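Side-chain contacts in group II chitinase (Ostrinia furnacalis, PDB 6JAV), which probably hydrolyses chitin internally as a glycoside hydrolase family 18 endochitinase and is represented here by one catalytic domain with a bound inhibitor: residues 231-234 and 235-238; 110-113 and 114-118; 360-363 and 364-367; 277-281 and 282-286; 56-59 and 60-64. All blocks are in the same frame, centred on the assembly; numbering follows the deposited sequence.

Interaction 1: residues 231-234 and 235-238. With NAG (2-acetamido-2-deoxy-beta-D-glucopyranose), chain C.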
loop_
_atom_site.group_PDB
_atom_site.type_symbol
_atom_site.label_atom_id
_atom_site.label_comp_id
_atom_site.label_asym_id
_atom_site.label_seq_id
_atom_site.Cartn_x
_atom_site.Cartn_y
_atom_site.Cartn_z
ATOM N N ILE A 231 -1.005 8.139 -11.767
ATOM C CA ILE A 231 0.440 8.199 -11.947
ATOM C C ILE A 231 0.821 9.392 -12.813
ATOM O O ILE A 231 1.762 10.138 -12.499
ATOM C CB ILE A 231 0.956 6.856 -12.511
ATOM C CG1 ILE A 231 0.730 5.705 -11.511
ATOM C CG2 ILE A 231 2.423 6.984 -12.941
ATOM C CD1 ILE A 231 1.484 5.869 -10.208
ATOM N N HIS A 232 0.062 9.627 -13.887
ATOM C CA HIS A 232 0.370 10.793 -14.705
ATOM C C HIS A 232 0.115 12.088 -13.949
ATOM O O HIS A 232 0.827 13.074 -14.166
ATOM C CB HIS A 232 -0.465 10.739 -15.979
ATOM C CG HIS A 232 0.115 9.861 -17.041
ATOM N ND1 HIS A 232 -0.337 8.583 -17.296
ATOM C CD2 HIS A 232 1.110 10.090 -17.931
ATOM C CE1 HIS A 232 0.365 8.057 -18.287
ATOM N NE2 HIS A 232 1.243 8.955 -18.698
ATOM N N TYR A 233 -0.847 12.097 -13.030
ATOM C CA TYR A 233 -1.135 13.302 -12.266
ATOM C C TYR A 233 -0.015 13.617 -11.280
ATOM O O TYR A 233 0.405 14.773 -11.160
ATOM C CB TYR A 233 -2.470 13.146 -11.551
ATOM C CG TYR A 233 -3.030 14.460 -11.064
ATOM C CD1 TYR A 233 -3.350 15.460 -11.966
ATOM C CD2 TYR A 233 -3.234 14.701 -9.727
ATOM C CE1 TYR A 233 -3.855 16.673 -11.532
ATOM C CE2 TYR A 233 -3.755 15.920 -9.280
ATOM C CZ TYR A 233 -4.052 16.892 -10.194
ATOM O OH TYR A 233 -4.577 18.099 -9.758
ATOM N N TRP A 234 0.509 12.602 -10.569
ATOM C CA TRP A 234 1.692 12.846 -9.738
ATOM C C TRP A 234 2.835 13.440 -10.557
ATOM O O TRP A 234 3.526 14.360 -10.094
ATOM C CB TRP A 234 2.112 11.558 -8.984
ATOM C CG TRP A 234 1.345 11.386 -7.720
ATOM C CD1 TRP A 234 0.200 10.674 -7.532
ATOM C CD2 TRP A 234 1.682 11.950 -6.447
ATOM N NE1 TRP A 234 -0.228 10.783 -6.211
ATOM C CE2 TRP A 234 0.666 11.577 -5.535
ATOM C CE3 TRP A 234 2.729 12.783 -6.004
ATOM C CZ2 TRP A 234 0.664 11.999 -4.197
ATOM C CZ3 TRP A 234 2.744 13.181 -4.666
ATOM C CH2 TRP A 234 1.709 12.784 -3.774
ATOM N N MET A 235 3.041 12.946 -11.779
ATOM C CA MET A 235 4.101 13.498 -12.625
ATOM C C MET A 235 3.770 14.921 -13.078
ATOM O O MET A 235 4.649 15.797 -13.055
ATOM C CB MET A 235 4.384 12.564 -13.799
ATOM C CG MET A 235 5.013 11.250 -13.303
ATOM S SD MET A 235 5.785 10.266 -14.601
ATOM C CE MET A 235 4.317 9.791 -15.450
ATOM N N GLU A 236 2.514 15.168 -13.458
ATOM C CA GLU A 236 2.116 16.519 -13.876
ATOM C C GLU A 236 2.317 17.521 -12.743
ATOM O O GLU A 236 2.704 18.679 -12.978
ATOM C CB GLU A 236 0.651 16.484 -14.320
ATOM C CG GLU A 236 0.042 17.836 -14.687
ATOM C CD GLU A 236 -1.476 17.761 -14.908
ATOM O OE1 GLU A 236 -1.983 16.704 -15.352
ATOM O OE2 GLU A 236 -2.166 18.762 -14.624
ATOM N N LYS A 237 2.094 17.081 -11.500
ATOM C CA LYS A 237 2.258 17.949 -10.339
ATOM C C LYS A 237 3.713 18.190 -9.963
ATOM O O LYS A 237 3.970 18.977 -9.038
ATOM C CB LYS A 237 1.484 17.373 -9.136
ATOM C CG LYS A 237 -0.028 17.375 -9.328
ATOM C CD LYS A 237 -0.618 18.723 -9.005
ATOM C CE LYS A 237 -1.243 18.704 -7.641
ATOM N NZ LYS A 237 -1.761 20.057 -7.221
ATOM N N GLY A 238 4.668 17.523 -10.617
ATOM C CA GLY A 238 6.084 17.780 -10.400
ATOM C C GLY A 238 6.912 16.591 -9.941
ATOM O O GLY A 238 8.078 16.764 -9.563
HETATM C C1 NAG C . -3.528 7.522 -19.545
HETATM C C2 NAG C . -4.473 7.478 -20.736
HETATM C C3 NAG C . -4.122 8.589 -21.735
HETATM C C4 NAG C . -4.054 9.941 -21.031
HETATM C C5 NAG C . -3.115 9.873 -19.834
HETATM C C6 NAG C . -3.071 11.157 -19.026
HETATM C C7 NAG C . -5.526 5.428 -21.604
HETATM C C8 NAG C . -6.836 6.046 -21.238
HETATM N N2 NAG C . -4.434 6.169 -21.371
HETATM O O3 NAG C . -5.143 8.640 -22.725
HETATM O O4 NAG C . -3.617 10.963 -21.920
HETATM O O5 NAG C . -3.553 8.826 -18.956
HETATM O O6 NAG C . -4.217 11.357 -18.203
HETATM O O7 NAG C . -5.459 4.320 -22.118
#

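Interaction 2: residues 110-113 and 114-118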
loop_
_atom_site.group_PDB
_atom_site.type_symbol
_atom_site.label_atom_id
_atom_site.label_comp_id
_atom_site.label_asym_id
_atom_site.label_seq_id
_atom_site.Cartn_x
_atom_site.Cartn_y
_atom_site.Cartn_z
ATOM N N HIS A 110 13.890 12.637 18.014
ATOM C CA HIS A 110 13.575 11.358 18.638
ATOM C C HIS A 110 13.364 10.273 17.583
ATOM O O HIS A 110 13.773 9.122 17.783
ATOM C CB HIS A 110 12.348 11.508 19.519
ATOM C CG HIS A 110 11.841 10.202 20.038
ATOM N ND1 HIS A 110 11.050 9.359 19.282
ATOM C CD2 HIS A 110 12.039 9.574 21.225
ATOM C CE1 HIS A 110 10.765 8.279 19.991
ATOM N NE2 HIS A 110 11.363 8.380 21.167
ATOM N N ALA A 111 12.717 10.615 16.462
ATOM C CA ALA A 111 12.440 9.613 15.429
ATOM C C ALA A 111 13.729 9.044 14.859
ATOM O O ALA A 111 13.845 7.826 14.671
ATOM C CB ALA A 111 11.569 10.218 14.320
ATOM N N VAL A 112 14.714 9.895 14.585
ATOM C CA VAL A 112 15.971 9.397 14.038
ATOM C C VAL A 112 16.684 8.501 15.046
ATOM O O VAL A 112 17.209 7.433 14.684
ATOM C CB VAL A 112 16.829 10.560 13.520
ATOM C CG1 VAL A 112 18.091 10.014 12.876
ATOM C CG2 VAL A 112 16.013 11.352 12.505
ATOM N N ALA A 113 16.656 8.877 16.330
ATOM C CA ALA A 113 17.251 8.020 17.363
ATOM C C ALA A 113 16.549 6.668 17.431
ATOM O O ALA A 113 17.198 5.629 17.613
ATOM C CB ALA A 113 17.186 8.726 18.720
ATOM N N PHE A 114 15.226 6.668 17.264
ATOM C CA PHE A 114 14.443 5.432 17.268
ATOM C C PHE A 114 14.881 4.520 16.127
ATOM O O PHE A 114 15.150 3.329 16.336
ATOM C CB PHE A 114 12.966 5.825 17.132
ATOM C CG PHE A 114 11.974 4.721 17.420
ATOM C CD1 PHE A 114 11.664 3.772 16.458
ATOM C CD2 PHE A 114 11.301 4.673 18.634
ATOM C CE1 PHE A 114 10.707 2.773 16.713
ATOM C CE2 PHE A 114 10.362 3.674 18.894
ATOM C CZ PHE A 114 10.057 2.729 17.923
ATOM N N LEU A 115 14.968 5.064 14.909
ATOM C CA LEU A 115 15.420 4.279 13.762
ATOM C C LEU A 115 16.801 3.691 14.005
ATOM O O LEU A 115 17.042 2.511 13.723
ATOM C CB LEU A 115 15.478 5.153 12.513
ATOM C CG LEU A 115 14.172 5.742 12.016
ATOM C CD1 LEU A 115 14.458 6.615 10.827
ATOM C CD2 LEU A 115 13.119 4.648 11.665
ATOM N N GLU A 116 17.730 4.507 14.517
ATOM C CA GLU A 116 19.101 4.021 14.712
ATOM C C GLU A 116 19.170 2.965 15.813
ATOM O O GLU A 116 19.953 1.999 15.698
ATOM C CB GLU A 116 20.058 5.195 14.968
ATOM C CG GLU A 116 20.108 6.153 13.805
ATOM C CD GLU A 116 21.172 7.217 13.957
ATOM O OE1 GLU A 116 21.213 7.850 15.030
ATOM O OE2 GLU A 116 21.954 7.407 13.001
ATOM N N LYS A 117 18.335 3.099 16.847
ATOM C CA LYS A 117 18.327 2.117 17.935
ATOM C C LYS A 117 18.021 0.721 17.410
ATOM O O LYS A 117 18.655 -0.259 17.816
ATOM C CB LYS A 117 17.310 2.507 19.005
ATOM C CG LYS A 117 17.186 1.487 20.145
ATOM C CD LYS A 117 16.315 2.042 21.243
ATOM C CE LYS A 117 16.204 1.060 22.400
ATOM N NZ LYS A 117 15.525 1.686 23.569
ATOM N N TYR A 118 17.057 0.611 16.491
ATOM C CA TYR A 118 16.634 -0.685 15.989
ATOM C C TYR A 118 17.274 -1.075 14.669
ATOM O O TYR A 118 16.997 -2.171 14.171
ATOM C CB TYR A 118 15.106 -0.755 15.913
ATOM C CG TYR A 118 14.529 -0.580 17.279
ATOM C CD1 TYR A 118 14.645 -1.597 18.232
ATOM C CD2 TYR A 118 13.934 0.609 17.662
ATOM C CE1 TYR A 118 14.138 -1.429 19.511
ATOM C CE2 TYR A 118 13.425 0.787 18.955
ATOM C CZ TYR A 118 13.543 -0.247 19.872
ATOM O OH TYR A 118 13.057 -0.112 21.145
#

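Interaction 3: residues 360-363 and 364-367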
loop_
_atom_site.group_PDB
_atom_site.type_symbol
_atom_site.label_atom_id
_atom_site.label_comp_id
_atom_site.label_asym_id
_atom_site.label_seq_id
_atom_site.Cartn_x
_atom_site.Cartn_y
_atom_site.Cartn_z
ATOM N N GLY A 360 1.874 -21.985 -7.356
ATOM C CA GLY A 360 3.200 -21.671 -6.877
ATOM C C GLY A 360 3.149 -20.725 -5.686
ATOM O O GLY A 360 2.179 -19.997 -5.476
ATOM N N LYS A 361 4.212 -20.745 -4.885
ATOM C CA LYS A 361 4.318 -19.798 -3.779
ATOM C C LYS A 361 4.461 -18.373 -4.307
ATOM O O LYS A 361 5.213 -18.114 -5.252
ATOM C CB LYS A 361 5.543 -20.113 -2.927
ATOM C CG LYS A 361 5.368 -21.414 -2.137
ATOM C CD LYS A 361 6.596 -21.739 -1.299
ATOM C CE LYS A 361 6.398 -23.068 -0.567
ATOM N NZ LYS A 361 7.598 -23.441 0.248
ATOM N N HIS A 362 3.775 -17.447 -3.652
ATOM C CA HIS A 362 3.843 -16.030 -3.997
ATOM C C HIS A 362 3.559 -15.811 -5.486
ATOM O O HIS A 362 4.380 -15.230 -6.205
ATOM C CB HIS A 362 5.186 -15.413 -3.606
ATOM C CG HIS A 362 5.194 -14.744 -2.260
ATOM N ND1 HIS A 362 4.338 -13.716 -1.929
ATOM C CD2 HIS A 362 5.948 -14.974 -1.151
ATOM C CE1 HIS A 362 4.586 -13.316 -0.688
ATOM N NE2 HIS A 362 5.566 -14.062 -0.197
ATOM N N PRO A 363 2.399 -16.247 -5.983
ATOM C CA PRO A 363 2.147 -16.094 -7.429
ATOM C C PRO A 363 2.102 -14.644 -7.894
ATOM O O PRO A 363 2.617 -14.316 -8.973
ATOM C CB PRO A 363 0.800 -16.822 -7.620
ATOM C CG PRO A 363 0.121 -16.713 -6.275
ATOM C CD PRO A 363 1.254 -16.850 -5.278
ATOM N N LEU A 364 1.474 -13.758 -7.122
ATOM C CA LEU A 364 1.398 -12.368 -7.569
ATOM C C LEU A 364 2.758 -11.691 -7.503
ATOM O O LEU A 364 3.183 -11.010 -8.455
ATOM C CB LEU A 364 0.369 -11.597 -6.744
ATOM C CG LEU A 364 -1.089 -12.097 -6.790
ATOM C CD1 LEU A 364 -2.037 -11.128 -6.053
ATOM C CD2 LEU A 364 -1.585 -12.350 -8.202
ATOM N N LEU A 365 3.455 -11.850 -6.385
ATOM C CA LEU A 365 4.741 -11.189 -6.225
ATOM C C LEU A 365 5.783 -11.747 -7.184
ATOM O O LEU A 365 6.575 -10.985 -7.757
ATOM C CB LEU A 365 5.174 -11.283 -4.762
ATOM C CG LEU A 365 6.408 -10.496 -4.342
ATOM C CD1 LEU A 365 6.342 -9.016 -4.796
ATOM C CD2 LEU A 365 6.551 -10.611 -2.822
ATOM N N ASN A 366 5.784 -13.060 -7.408
ATOM C CA ASN A 366 6.677 -13.608 -8.435
ATOM C C ASN A 366 6.347 -13.080 -9.828
ATOM O O ASN A 366 7.253 -12.892 -10.648
ATOM C CB ASN A 366 6.665 -15.135 -8.421
ATOM C CG ASN A 366 7.707 -15.695 -7.502
ATOM O OD1 ASN A 366 8.912 -15.565 -7.760
ATOM N ND2 ASN A 366 7.266 -16.328 -6.411
ATOM N N ALA A 367 5.066 -12.880 -10.131
ATOM C CA ALA A 367 4.709 -12.309 -11.436
ATOM C C ALA A 367 5.293 -10.906 -11.586
ATOM O O ALA A 367 5.802 -10.546 -12.658
ATOM C CB ALA A 367 3.187 -12.283 -11.610
#

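Interaction 4: residues 277-281 and 282-286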
loop_
_atom_site.group_PDB
_atom_site.type_symbol
_atom_site.label_atom_id
_atom_site.label_comp_id
_atom_site.label_asym_id
_atom_site.label_seq_id
_atom_site.Cartn_x
_atom_site.Cartn_y
_atom_site.Cartn_z
ATOM N N GLU A 277 -12.024 -16.094 6.528
ATOM C CA GLU A 277 -11.710 -16.821 7.753
ATOM C C GLU A 277 -10.316 -16.519 8.291
ATOM O O GLU A 277 -10.071 -16.731 9.485
ATOM C CB GLU A 277 -11.898 -18.324 7.532
ATOM C CG GLU A 277 -10.883 -18.929 6.624
ATOM C CD GLU A 277 -11.341 -18.998 5.175
ATOM O OE1 GLU A 277 -12.072 -18.089 4.702
ATOM O OE2 GLU A 277 -10.951 -19.972 4.499
ATOM N N TYR A 278 -9.392 -16.040 7.458
ATOM C CA TYR A 278 -8.064 -15.707 7.949
ATOM C C TYR A 278 -7.879 -14.232 8.249
ATOM O O TYR A 278 -7.231 -13.887 9.242
ATOM C CB TYR A 278 -6.993 -16.124 6.946
ATOM C CG TYR A 278 -6.937 -17.610 6.758
ATOM C CD1 TYR A 278 -6.257 -18.417 7.667
ATOM C CD2 TYR A 278 -7.583 -18.206 5.692
ATOM C CE1 TYR A 278 -6.216 -19.781 7.496
ATOM C CE2 TYR A 278 -7.528 -19.560 5.501
ATOM C CZ TYR A 278 -6.850 -20.347 6.408
ATOM O OH TYR A 278 -6.825 -21.698 6.210
ATOM N N THR A 279 -8.392 -13.352 7.389
ATOM C CA THR A 279 -8.149 -11.928 7.558
ATOM C C THR A 279 -9.204 -11.244 8.404
ATOM O O THR A 279 -8.919 -10.187 8.980
ATOM C CB THR A 279 -7.995 -11.246 6.186
ATOM O OG1 THR A 279 -9.126 -11.557 5.364
ATOM C CG2 THR A 279 -6.710 -11.743 5.507
ATOM N N ARG A 280 -10.412 -11.811 8.476
ATOM C CA ARG A 280 -11.414 -11.434 9.482
ATOM C C ARG A 280 -11.759 -9.939 9.458
ATOM O O ARG A 280 -11.799 -9.266 10.491
ATOM C CB ARG A 280 -10.990 -11.905 10.884
ATOM C CG ARG A 280 -11.079 -13.430 11.047
ATOM C CD ARG A 280 -10.643 -13.839 12.396
ATOM N NE ARG A 280 -9.392 -13.039 12.708
ATOM C CZ ARG A 280 -8.327 -13.483 13.394
ATOM N NH1 ARG A 280 -7.291 -12.682 13.534
ATOM N NH2 ARG A 280 -8.348 -14.746 13.879
ATOM N N ALA A 281 -12.019 -9.417 8.261
ATOM C CA ALA A 281 -12.315 -8.001 8.065
ATOM C C ALA A 281 -13.377 -7.892 6.974
ATOM O O ALA A 281 -13.108 -8.219 5.809
ATOM C CB ALA A 281 -11.062 -7.225 7.655
ATOM N N LYS A 282 -14.578 -7.449 7.340
ATOM C CA LYS A 282 -15.658 -7.307 6.373
ATOM C C LYS A 282 -15.224 -6.370 5.255
ATOM O O LYS A 282 -14.658 -5.306 5.514
ATOM C CB LYS A 282 -16.885 -6.724 7.091
ATOM C CG LYS A 282 -18.080 -6.464 6.195
ATOM C CD LYS A 282 -19.287 -5.981 7.019
ATOM C CE LYS A 282 -18.966 -4.669 7.725
ATOM N NZ LYS A 282 -20.193 -3.934 8.137
ATOM N N GLY A 283 -15.470 -6.782 4.004
ATOM C CA GLY A 283 -15.111 -5.951 2.861
ATOM C C GLY A 283 -13.732 -6.215 2.287
ATOM O O GLY A 283 -13.352 -5.580 1.294
ATOM N N PHE A 284 -12.984 -7.150 2.860
ATOM C CA PHE A 284 -11.601 -7.390 2.484
ATOM C C PHE A 284 -11.370 -8.886 2.349
ATOM O O PHE A 284 -11.829 -9.658 3.195
ATOM C CB PHE A 284 -10.742 -6.851 3.629
ATOM C CG PHE A 284 -9.257 -6.993 3.431
ATOM C CD1 PHE A 284 -8.513 -5.984 2.816
ATOM C CD2 PHE A 284 -8.590 -8.115 3.926
ATOM C CE1 PHE A 284 -7.122 -6.116 2.680
ATOM C CE2 PHE A 284 -7.210 -8.247 3.788
ATOM C CZ PHE A 284 -6.481 -7.238 3.183
ATOM N N LEU A 285 -10.626 -9.306 1.328
ATOM C CA LEU A 285 -10.173 -10.697 1.252
ATOM C C LEU A 285 -8.743 -10.745 0.729
ATOM O O LEU A 285 -8.411 -10.071 -0.249
ATOM C CB LEU A 285 -11.049 -11.564 0.313
ATOM C CG LEU A 285 -12.489 -11.826 0.765
ATOM C CD1 LEU A 285 -13.283 -12.489 -0.350
ATOM C CD2 LEU A 285 -12.528 -12.691 2.034
ATOM N N ALA A 286 -7.903 -11.567 1.348
ATOM C CA ALA A 286 -6.555 -11.744 0.836
ATOM C C ALA A 286 -6.606 -12.495 -0.491
ATOM O O ALA A 286 -7.560 -13.227 -0.770
ATOM C CB ALA A 286 -5.734 -12.573 1.832
HETATM O O HOH W 1 -11.631 -10.723 5.741
#

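Interaction 5: residues 56-59 and 60-64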
loop_
_atom_site.group_PDB
_atom_site.type_symbol
_atom_site.label_atom_id
_atom_site.label_comp_id
_atom_site.label_asym_id
_atom_site.label_seq_id
_atom_site.Cartn_x
_atom_site.Cartn_y
_atom_site.Cartn_z
ATOM N N ASP A 56 2.863 -2.414 18.774
ATOM C CA ASP A 56 2.579 -3.688 19.435
ATOM C C ASP A 56 3.870 -4.093 20.141
ATOM O O ASP A 56 4.740 -4.735 19.553
ATOM C CB ASP A 56 2.144 -4.692 18.353
ATOM C CG ASP A 56 1.921 -6.092 18.889
ATOM O OD1 ASP A 56 2.165 -6.334 20.077
ATOM O OD2 ASP A 56 1.483 -6.946 18.082
ATOM N N THR A 57 3.999 -3.747 21.433
ATOM C CA THR A 57 5.245 -4.078 22.121
ATOM C C THR A 57 5.479 -5.585 22.208
ATOM O O THR A 57 6.640 -6.024 22.175
ATOM C CB THR A 57 5.301 -3.416 23.496
ATOM O OG1 THR A 57 4.207 -3.881 24.280
ATOM C CG2 THR A 57 5.226 -1.913 23.352
ATOM N N TRP A 58 4.407 -6.387 22.287
ATOM C CA TRP A 58 4.567 -7.841 22.406
ATOM C C TRP A 58 5.290 -8.404 21.184
ATOM O O TRP A 58 6.215 -9.216 21.319
ATOM C CB TRP A 58 3.202 -8.528 22.601
ATOM C CG TRP A 58 3.192 -10.083 22.556
ATOM C CD1 TRP A 58 2.542 -10.876 21.653
ATOM C CD2 TRP A 58 3.839 -10.970 23.465
ATOM N NE1 TRP A 58 2.749 -12.208 21.941
ATOM C CE2 TRP A 58 3.546 -12.289 23.052
ATOM C CE3 TRP A 58 4.637 -10.778 24.575
ATOM C CZ2 TRP A 58 4.043 -13.413 23.724
ATOM C CZ3 TRP A 58 5.146 -11.897 25.243
ATOM C CH2 TRP A 58 4.848 -13.189 24.810
ATOM N N SER A 59 4.881 -7.988 19.979
ATOM C CA SER A 59 5.570 -8.492 18.790
ATOM C C SER A 59 6.840 -7.693 18.507
ATOM O O SER A 59 7.931 -8.271 18.389
ATOM C CB SER A 59 4.637 -8.502 17.575
ATOM O OG SER A 59 4.223 -7.181 17.236
ATOM N N ASP A 60 6.715 -6.367 18.442
ATOM C CA ASP A 60 7.803 -5.516 17.959
ATOM C C ASP A 60 9.032 -5.617 18.847
ATOM O O ASP A 60 10.162 -5.610 18.346
ATOM C CB ASP A 60 7.345 -4.043 17.905
ATOM C CG ASP A 60 6.130 -3.809 17.006
ATOM O OD1 ASP A 60 5.847 -4.621 16.099
ATOM O OD2 ASP A 60 5.423 -2.802 17.237
ATOM N N TYR A 61 8.835 -5.643 20.169
ATOM C CA TYR A 61 9.923 -5.663 21.151
ATOM C C TYR A 61 10.089 -7.040 21.783
ATOM O O TYR A 61 11.149 -7.662 21.658
ATOM C CB TYR A 61 9.656 -4.618 22.244
ATOM C CG TYR A 61 9.690 -3.172 21.803
ATOM C CD1 TYR A 61 10.423 -2.771 20.687
ATOM C CD2 TYR A 61 9.012 -2.203 22.523
ATOM C CE1 TYR A 61 10.446 -1.429 20.295
ATOM C CE2 TYR A 61 9.040 -0.868 22.147
ATOM C CZ TYR A 61 9.761 -0.501 21.027
ATOM O OH TYR A 61 9.795 0.833 20.657
ATOM N N ASP A 62 9.061 -7.543 22.478
ATOM C CA ASP A 62 9.265 -8.728 23.314
ATOM C C ASP A 62 9.587 -9.955 22.472
ATOM O O ASP A 62 10.343 -10.832 22.906
ATOM C CB ASP A 62 8.031 -8.993 24.169
ATOM C CG ASP A 62 7.719 -7.845 25.129
ATOM O OD1 ASP A 62 8.610 -7.024 25.435
ATOM O OD2 ASP A 62 6.562 -7.756 25.564
ATOM N N ASN A 63 9.029 -10.048 21.271
ATOM C CA ASN A 63 9.340 -11.119 20.349
ATOM C C ASN A 63 10.252 -10.664 19.234
ATOM O O ASN A 63 10.437 -11.404 18.260
ATOM C CB ASN A 63 8.067 -11.745 19.804
ATOM C CG ASN A 63 7.417 -12.662 20.807
ATOM O OD1 ASN A 63 7.746 -13.849 20.873
ATOM N ND2 ASN A 63 6.520 -12.114 21.625
ATOM N N ARG A 64 10.850 -9.485 19.379
ATOM C CA ARG A 64 11.966 -9.039 18.545
ATOM C C ARG A 64 11.587 -8.914 17.067
ATOM O O ARG A 64 12.442 -9.096 16.185
ATOM C CB ARG A 64 13.192 -9.934 18.738
ATOM C CG ARG A 64 13.633 -9.970 20.223
ATOM C CD ARG A 64 15.115 -9.866 20.369
ATOM N NE ARG A 64 15.732 -10.553 19.244
ATOM C CZ ARG A 64 16.636 -10.018 18.429
ATOM N NH1 ARG A 64 17.113 -8.808 18.650
ATOM N NH2 ARG A 64 17.106 -10.733 17.420
HETATM O O HOH W 2 4.711 -6.021 25.743
#

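Interaction 1: residues 231-234 and 235-238
Tyr233 has CG opposite its backbone N (chi1 -164°), and the Lys237 chain bends at chi2 and chi3 so that it runs alongside the tyrosine ring, pointing the same way. Lys237 CG sits over one face, 4.1 Å from the ring centroid, in a CH-pi contact. Lys237 NZ and Tyr233 OH both reach Asp178, by a salt bridge and a hydrogen bond. The Glu236 carboxylate stands steeply to the ring, with OE1 3.9 Å from Tyr233 CD1. Met235 reaches back one turn, its CE lying 4.1 Å from His232 CD2 and 4.2 Å from Ile231 CG2. One face of the His232 ring carries the N-acetylglucosamine, with ND1 3.6 Å from O5 of the sugar; ND1 is hydrogen-bonded to Asn228 O. Asn228 bears N-linked glycosylation. Gly238 has positive phi, and its N bonds to Met235 O at 3.0 Å. This is a Schellman motif at the C-terminal end of helix 227-236.

Interaction 2: residues 110-113 and 114-118
This contact lies in the C-terminal part of helix 101-118 of the family 18 TIM-barrel domain. His110 and Phe114 are one turn apart and lie side by side, pointing the same way. Both have CG opposite the backbone N (chi1 172° and -167°), which sends the two rings off the same flank of the helix. The backbone is a regular alpha-helix here. Phe114 N bonds to His110 O at 2.9 Å, and the next three residues repeat the pattern back to Ala111, Val112 and Ala113. Phe114 and Leu115 are buried and rest on Leu81 of strand 78-84. Val112 is buried too, against helix 143-159. Glu116 lies on the exposed side. Its CG passes 3.3 Å from Val112 O, and its carboxylate forms a salt bridge with Lys162. Further along, Tyr118 lays CE2 over the centre of the Phe114 ring, 3.9 Å above its plane. Across the helical turn, the histidine and phenylalanine rings come closest at His110 CE1 and Phe114 CD2, 3.9 Å apart.

Interaction 3: residues 360-363 and 364-367
His362 with Leu365 and Asn366 forms the tightly packed part of this contact, and Lys361 forms its looser side. The His362 ring and the Leu365 side chain run alongside each other. Leu365 CD2 sits over one face of the ring, 4.1 Å from its centroid, in a CH-pi contact. Leu365 reaches it with CG opposite the backbone N (chi1 -172°). The ring is fixed by a hydrogen bond from ND1 to Asp351. Pro363 and Leu364 are buried as well and touch Tyr287. Asn366 folds back over the start of the helix. His362 O is gripped twice by this residue, by Asn366 N at 2.9 Å and by Asn366 ND2 at 3.1 Å. The two donors come from opposite faces of the carbonyl plane, and ND2 stands well above it. On the looser side, only a weak bond of 3.0 Å joins Asn366 ND2 to Lys361 O. The Lys361 side chain is exposed to solvent. With His362 at the N-cap and Pro363 in the first turn, this is the N-terminal end of helix 363-373, where Asp351, earlier in the loop, accepts hydrogen bonds from the first-turn N-H groups of Leu364 and Leu365.

Interaction 4: residues 277-281 and 282-286
The Phe284 ring meets Thr279 at its edge. Thr279 CB lies in the ring plane, 3.9 Å from CD2, and Thr279 OG1 is also near that plane, 3.8 Å from CD2. The two side chains cross at about a right angle. The phenylalanine ring stacks with Tyr251, and Phe284 is among the residues that touch the bound inhibitor. Phe284 has CG opposite the backbone N (chi1 -180°), which places the ring so that Thr279 meets its edge. Thr279 CG2 also rests on Ala286 CB. Ala281 CB packs on Phe284 CB at 4.1 Å and is itself about 4 Å from the inhibitor. The chain between them is a type II beta turn, with Phe284 N bonded to Ala281 O at 3.1 Å and Gly283 at positive phi. One water joins the two arms. It donates to Thr279 OG1 at 2.7 Å and to Phe284 O at 2.8 Å, and accepts from Ala281 N at 2.9 Å. Thr279 OG1 also bonds to Glu289. Apolar packing at the pocket wall is thus backed by a water-bridged polar network, which would hold the turn in shape beside the ligand.

Interaction 5: residues 56-59 and 60-64
Asp56 and Asp60 bond to each other in both directions across one helical turn. Asp60 N donates to Asp56 O at 2.8 Å, nearly along the C=O axis. In return Asp56 N donates to Asp60 OD2 at 3.0 Å, meeting it from above the carboxylate plane. Asp60 OD1 accepts from Tyr41 OH and Asn15 ND2, and three hydrogen bonds thus hold this buried carboxylate. Asp56 OD1 takes Ser59 N at 3.2 Å, a capping bond, while its OD2 accepts from Tyr19 OH. Thr57 O serves two donors, Tyr61 N and Asp62 N, the second at 2.9 Å and straighter. This pairing reflects the wider pi-type turn at 60-62. Trp58 O is likewise shared. Asn63 N and Asn63 ND2 each reach it at 2.9 Å, from opposite faces of its plane. The same ND2 stands over one face of the Trp58 ring, 3.2 Å above the plane, with the amide turned 79° from the ring. Trp58 has CG opposite its backbone N (chi1 172°), which places the indole under that ND2. Asp62 OD2 comes to the edge of that ring instead, and accepts a hydrogen bond from a water that is also hydrogen-bonded to Thr57 OG1. The arrangement is a short helix, 57-62, closed at its start by an aspartate N-cap and widened to a pi-type turn at its end.

How the interactions relate
All five contacts lie in one catalytic domain. Interactions 2 and 5 are the pair that touch, although 45 residues of chain separate them: Phe114 CZ lies 3.3 Å from Tyr61 OH, and the Tyr118 and Tyr61 rings meet with their planes about 20° apart. Interaction 4 lines the inhibitor pocket. Interaction 5 lies further off, with the Asp56 side chain about 12 Å from the inhibitor, yet Tyr19 connects the two regions, bonding to Asp56 and to Arg280. Interaction 3 is about 7 Å from interaction 4 at the nearest atoms. Interaction 1, with the glycan, lies across the chain's centre from interaction 4, about 33 Å between centres.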